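Local coordinates for protein probable glutathione S-transferase (Pseudomonas aeruginosa, PDB 6JWK) that probably isomerises maleylpyruvate to fumarylpyruvate with the help of glutathione, as a member of the zeta class of glutathione S-transferases, at residues B[106-111]-B[132-137]; B[151-156]-B[191-196]. One frame throughout, in Å; residues are numbered along the deposited sequence.

In the fold
Both contacts belong to the helical C-terminal part of this zeta-class glutathione S-transferase fold, and both use helix 124-149 or the loop that follows it. Contact 1 is buried: 106-111, where helix 105-108 gives way to helix 110-120, meets the middle of helix 124-149 through an aliphatic side chain, an amide and an indole, with no hydrogen bond across. It borders the second subunit, and a sulfate sits at its far end. Contact 2 is only partly buried and touches no other subunit; an arginine and a cysteine of helix 185-195 reach the 151-156 loop, adding a hydrogen bond to apolar contact. The centres of contacts 1 and 2 lie about 23 Å apart and their nearest atoms about 11 Å.

Contact 1 (B[106-111]-B[132-137]); sequences PLNNVR and AHWVAE. With SO4 (sulfate ion), chain I.
Leu107 and Trp134 form the apolar heart of this contact. The CD1 methyl of Leu107 stands over one face of the indole, 3.6 Å from the centroid of the five-membered ring and 17° off its normal, a CH-pi contact; its closest ring atom is CD2 of Trp134, at 3.4 Å. With CG of Trp134 anti to its carbonyl carbon (chi1 -59°), one indole face is presented to the leucine. The imidazole of His133 reaches over the opposite face with CD2, holding the indole between two side chains.

Asn108 adds polar atoms without a hydrogen bond across the segments. Its OD1 lies at the indole edge, 3.7 Å from CD1 of Trp134, with amide and ring planes 49° apart. ND2 packs 3.5 Å from CG2 of Val135 and gives a weak hydrogen bond to the carbonyl of Tyr131.

At the far end of 106-111, Asn109 is the N-cap of helix 110-120: its OD1 accepts a hydrogen bond from Arg111 N at 3.1 Å, in the carbonyl plane and on a lone pair. The sulfate, probably from the crystallisation liquor, takes a weak hydrogen bond from Val110 N to its O2 (3.4 Å) and is also bound by Ser10 N and His105 NE2.

Trp130, one turn earlier on helix 124-149, donates from NE1 to the carbonyl of Leu107 and meets Trp134 edge to face. The contact thus fastens the junction of helices 105-108 and 110-120 to helix 124-149, beside Tyr115 and Arg111 of the second subunit, which pack on Trp134.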
loop_
_atom_site.group_PDB
_atom_site.type_symbol
_atom_site.label_atom_id
_atom_site.label_comp_id
_atom_site.label_asym_id
_atom_site.label_seq_id
_atom_site.Cartn_x
_atom_site.Cartn_y
_atom_site.Cartn_z
ATOM N N PRO B 106 1.986 5.915 -5.630
ATOM C CA PRO B 106 0.916 5.650 -6.605
ATOM C C PRO B 106 0.450 6.884 -7.408
ATOM O O PRO B 106 0.012 6.716 -8.540
ATOM C CB PRO B 106 -0.240 5.145 -5.757
ATOM C CG PRO B 106 0.446 4.550 -4.540
ATOM C CD PRO B 106 1.601 5.529 -4.270
ATOM N N LEU B 107 0.567 8.070 -6.834
ATOM C CA LEU B 107 0.187 9.334 -7.520
ATOM C C LEU B 107 1.282 9.769 -8.493
ATOM O O LEU B 107 0.955 10.522 -9.400
ATOM C CB LEU B 107 -0.092 10.409 -6.476
ATOM C CG LEU B 107 -1.127 10.001 -5.436
ATOM C CD1 LEU B 107 -1.386 11.121 -4.453
ATOM C CD2 LEU B 107 -2.400 9.620 -6.139
ATOM N N ASN B 108 2.520 9.278 -8.342
ATOM C CA ASN B 108 3.732 9.824 -9.011
ATOM C C ASN B 108 4.323 8.749 -9.938
ATOM O O ASN B 108 5.387 8.932 -10.420
ATOM C CB ASN B 108 4.679 10.418 -7.963
ATOM C CG ASN B 108 4.197 11.761 -7.450
ATOM O OD1 ASN B 108 3.233 12.357 -7.977
ATOM N ND2 ASN B 108 4.796 12.222 -6.369
ATOM N N ASN B 109 3.554 7.706 -10.205
ATOM C CA ASN B 109 3.824 6.538 -11.084
ATOM C C ASN B 109 4.001 7.040 -12.524
ATOM O O ASN B 109 3.295 8.005 -12.904
ATOM C CB ASN B 109 2.577 5.631 -11.043
ATOM C CG ASN B 109 2.819 4.157 -11.260
ATOM O OD1 ASN B 109 2.941 3.685 -12.396
ATOM N ND2 ASN B 109 2.806 3.407 -10.170
ATOM N N VAL B 110 4.782 6.346 -13.354
ATOM C CA VAL B 110 4.779 6.634 -14.817
ATOM C C VAL B 110 3.350 6.462 -15.374
ATOM O O VAL B 110 2.900 7.332 -16.095
ATOM C CB VAL B 110 5.824 5.804 -15.575
ATOM C CG1 VAL B 110 5.722 4.313 -15.288
ATOM C CG2 VAL B 110 5.720 6.088 -17.056
ATOM N N ARG B 111 2.653 5.428 -14.975
ATOM C CA ARG B 111 1.320 5.184 -15.450
ATOM C C ARG B 111 0.415 6.413 -15.218
ATOM O O ARG B 111 -0.255 6.847 -16.107
ATOM C CB ARG B 111 0.811 3.822 -14.919
ATOM C CG ARG B 111 -0.466 3.793 -14.124
ATOM C CD ARG B 111 -0.806 2.436 -13.502
ATOM N NE ARG B 111 -1.224 2.602 -12.124
ATOM C CZ ARG B 111 -2.312 2.096 -11.577
ATOM N NH1 ARG B 111 -2.556 2.340 -10.325
ATOM N NH2 ARG B 111 -3.144 1.335 -12.261
ATOM N N ALA B 132 5.528 17.231 -7.066
ATOM C CA ALA B 132 6.220 17.919 -5.961
ATOM C C ALA B 132 5.232 18.122 -4.822
ATOM O O ALA B 132 5.645 18.058 -3.650
ATOM C CB ALA B 132 6.829 19.227 -6.452
ATOM N N HIS B 133 3.934 18.269 -5.119
ATOM C CA HIS B 133 2.904 18.421 -4.056
ATOM C C HIS B 133 2.781 17.099 -3.246
ATOM O O HIS B 133 2.769 17.146 -2.022
ATOM C CB HIS B 133 1.554 18.917 -4.637
ATOM C CG HIS B 133 0.432 18.887 -3.647
ATOM N ND1 HIS B 133 0.337 19.781 -2.589
ATOM C CD2 HIS B 133 -0.627 18.051 -3.526
ATOM C CE1 HIS B 133 -0.744 19.520 -1.884
ATOM N NE2 HIS B 133 -1.337 18.445 -2.423
ATOM N N TRP B 134 2.623 15.963 -3.894
ATOM C CA TRP B 134 2.382 14.678 -3.200
ATOM C C TRP B 134 3.700 14.312 -2.491
ATOM O O TRP B 134 3.657 13.797 -1.344
ATOM C CB TRP B 134 1.898 13.621 -4.202
ATOM C CG TRP B 134 0.634 14.015 -4.910
ATOM C CD1 TRP B 134 0.452 14.092 -6.254
ATOM C CD2 TRP B 134 -0.596 14.451 -4.314
ATOM N NE1 TRP B 134 -0.810 14.541 -6.540
ATOM C CE2 TRP B 134 -1.469 14.791 -5.369
ATOM C CE3 TRP B 134 -1.070 14.563 -3.004
ATOM C CZ2 TRP B 134 -2.766 15.259 -5.153
ATOM C CZ3 TRP B 134 -2.365 14.992 -2.782
ATOM C CH2 TRP B 134 -3.202 15.334 -3.847
ATOM N N VAL B 135 4.838 14.606 -3.133
ATOM C CA VAL B 135 6.167 14.413 -2.500
ATOM C C VAL B 135 6.252 15.253 -1.220
ATOM O O VAL B 135 6.601 14.658 -0.196
ATOM C CB VAL B 135 7.345 14.640 -3.465
ATOM C CG1 VAL B 135 8.669 14.828 -2.727
ATOM C CG2 VAL B 135 7.474 13.471 -4.438
ATOM N N ALA B 136 5.968 16.552 -1.229
ATOM C CA ALA B 136 6.167 17.412 -0.022
ATOM C C ALA B 136 5.257 16.938 1.107
ATOM O O ALA B 136 5.723 16.759 2.208
ATOM C CB ALA B 136 5.897 18.890 -0.326
ATOM N N GLU B 137 3.983 16.715 0.823
ATOM C CA GLU B 137 3.007 16.226 1.823
ATOM C C GLU B 137 3.516 14.911 2.427
ATOM O O GLU B 137 3.499 14.792 3.661
ATOM C CB GLU B 137 1.641 15.941 1.183
ATOM C CG GLU B 137 1.028 17.135 0.494
ATOM C CD GLU B 137 0.309 18.058 1.441
ATOM O OE1 GLU B 137 -0.593 17.576 2.128
ATOM O OE2 GLU B 137 0.701 19.223 1.522
HETATM S S SO4 I . 7.103 2.895 -11.494
HETATM O O1 SO4 I . 6.992 1.895 -10.473
HETATM O O2 SO4 I . 5.885 3.622 -11.646
HETATM O O3 SO4 I . 8.124 3.877 -11.184
HETATM O O4 SO4 I . 7.412 2.224 -12.722
#

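Contact 2 (B[151-156]-B[191-196])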
loop_
_atom_site.group_PDB
_atom_site.type_symbol
_atom_site.label_atom_id
_atom_site.label_comp_id
_atom_site.label_asym_id
_atom_site.label_seq_id
_atom_site.Cartn_x
_atom_site.Cartn_y
_atom_site.Cartn_z
ATOM N N ARG B 151 14.300 2.706 15.323
ATOM C CA ARG B 151 14.903 1.913 16.417
ATOM C C ARG B 151 16.422 2.072 16.423
ATOM O O ARG B 151 17.033 1.676 17.411
ATOM C CB ARG B 151 14.461 0.457 16.316
ATOM C CG ARG B 151 12.953 0.281 16.453
ATOM C CD ARG B 151 12.545 0.451 17.913
ATOM N NE ARG B 151 11.213 1.008 18.076
ATOM C CZ ARG B 151 10.669 1.290 19.248
ATOM N NH1 ARG B 151 11.380 1.063 20.350
ATOM N NH2 ARG B 151 9.450 1.831 19.302
ATOM N N GLY B 152 17.019 2.567 15.343
ATOM C CA GLY B 152 18.484 2.541 15.167
ATOM C C GLY B 152 18.945 3.382 13.994
ATOM O O GLY B 152 18.246 4.357 13.624
ATOM N N ALA B 153 20.144 3.061 13.524
ATOM C CA ALA B 153 20.833 3.700 12.382
ATOM C C ALA B 153 19.873 3.592 11.212
ATOM O O ALA B 153 19.781 4.535 10.442
ATOM C CB ALA B 153 22.135 3.008 12.072
ATOM N N PHE B 154 19.192 2.456 11.132
ATOM C CA PHE B 154 18.068 2.243 10.180
ATOM C C PHE B 154 16.767 2.252 10.977
ATOM O O PHE B 154 16.790 2.170 12.218
ATOM C CB PHE B 154 18.260 0.952 9.385
ATOM C CG PHE B 154 19.591 0.865 8.683
ATOM C CD1 PHE B 154 19.751 1.402 7.413
ATOM C CD2 PHE B 154 20.719 0.386 9.362
ATOM C CE1 PHE B 154 20.981 1.356 6.785
ATOM C CE2 PHE B 154 21.939 0.305 8.716
ATOM C CZ PHE B 154 22.067 0.793 7.433
ATOM N N PHE B 155 15.635 2.229 10.278
ATOM C CA PHE B 155 14.318 2.381 10.932
ATOM C C PHE B 155 14.125 1.249 11.942
ATOM O O PHE B 155 13.690 1.506 13.072
ATOM C CB PHE B 155 13.149 2.427 9.948
ATOM C CG PHE B 155 11.886 2.774 10.677
ATOM C CD1 PHE B 155 11.123 1.782 11.270
ATOM C CD2 PHE B 155 11.505 4.086 10.824
ATOM C CE1 PHE B 155 9.979 2.109 11.964
ATOM C CE2 PHE B 155 10.356 4.408 11.524
ATOM C CZ PHE B 155 9.604 3.425 12.097
ATOM N N ALA B 156 14.376 0.026 11.528
ATOM C CA ALA B 156 14.043 -1.149 12.334
ATOM C C ALA B 156 15.177 -1.440 13.331
ATOM O O ALA B 156 14.976 -2.308 14.148
ATOM C CB ALA B 156 13.725 -2.327 11.464
ATOM N N GLU B 191 19.102 7.776 3.714
ATOM C CA GLU B 191 19.379 7.419 2.315
ATOM C C GLU B 191 20.886 7.228 2.134
ATOM O O GLU B 191 21.265 6.228 1.522
ATOM C CB GLU B 191 18.811 8.480 1.393
ATOM C CG GLU B 191 19.096 8.199 -0.063
ATOM C CD GLU B 191 18.772 9.370 -0.987
ATOM O OE1 GLU B 191 18.799 10.487 -0.497
ATOM O OE2 GLU B 191 18.453 9.145 -2.213
ATOM N N GLY B 192 21.706 8.155 2.638
ATOM C CA GLY B 192 23.180 8.078 2.535
ATOM C C GLY B 192 23.709 6.837 3.225
ATOM O O GLY B 192 24.553 6.140 2.629
ATOM N N ARG B 193 23.177 6.470 4.396
ATOM C CA ARG B 193 23.633 5.229 5.054
ATOM C C ARG B 193 23.332 4.015 4.180
ATOM O O ARG B 193 24.135 3.079 4.167
ATOM C CB ARG B 193 22.981 4.953 6.406
ATOM C CG ARG B 193 23.401 5.945 7.457
ATOM C CD ARG B 193 22.955 5.581 8.856
ATOM N NE ARG B 193 23.235 6.827 9.540
ATOM C CZ ARG B 193 22.511 7.336 10.511
ATOM N NH1 ARG B 193 21.409 6.730 10.911
ATOM N NH2 ARG B 193 22.905 8.453 11.093
ATOM N N CYS B 194 22.164 3.961 3.576
ATOM C CA CYS B 194 21.801 2.835 2.660
ATOM C C CYS B 194 22.716 2.775 1.423
ATOM O O CYS B 194 23.239 1.685 1.105
ATOM C CB CYS B 194 20.354 3.018 2.231
ATOM S SG CYS B 194 19.191 2.792 3.603
ATOM N N LEU B 195 22.867 3.890 0.708
ATOM C CA LEU B 195 23.634 3.950 -0.565
ATOM C C LEU B 195 25.125 3.676 -0.325
ATOM O O LEU B 195 25.810 3.331 -1.308
ATOM C CB LEU B 195 23.459 5.294 -1.245
ATOM C CG LEU B 195 22.015 5.637 -1.604
ATOM C CD1 LEU B 195 21.940 6.956 -2.341
ATOM C CD2 LEU B 195 21.411 4.562 -2.468
ATOM N N ALA B 196 25.607 3.761 0.919
ATOM C CA ALA B 196 27.014 3.391 1.230
ATOM C C ALA B 196 27.163 1.874 1.246
ATOM O O ALA B 196 28.282 1.397 1.348
ATOM C CB ALA B 196 27.461 3.955 2.549
#
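The interhelical loop that follows helix 124-149 packs here on helix 185-195, with Ala153 and Phe154 of the loop meeting Arg193 and Cys194, two neighbouring residues of the helix. Arg193 supplies the polar link. Its NH1 donates to the carbonyl O of Ala153 at 2.8 Å; the acceptor lies in the guanidinium plane and the donor in the carbonyl plane, on a lone pair, although the N-H...O angle is a bent 144°. An extended chain from CG to NE carries the group across, and its CD passes 4.2 Å from CB of Ala153. The same carbonyl also accepts from Arg150 NH2, so two arginines share it. Glu189, in a long and weak ion pair with Arg193 NH2, may partly offset the charge of Arg193, whose NH1 lies close to Arg150 NH2.

Next to this bond, Phe154 turns an edge to Cys194. SG lies 3.9 Å from CE1 of Phe154 and nearly in the ring plane, 87° off the normal, a sulfur-aromatic contact. CB of Arg193 also approaches CE1, at 4.1 Å. Glu164 of helix 162-176 packs against both Phe154 and Cys194. A hydrogen bond from an arginine to a loop carbonyl, beside a sulfur-aromatic contact, thus joins loop to helix within the all-helical C-terminal domain of the GST fold.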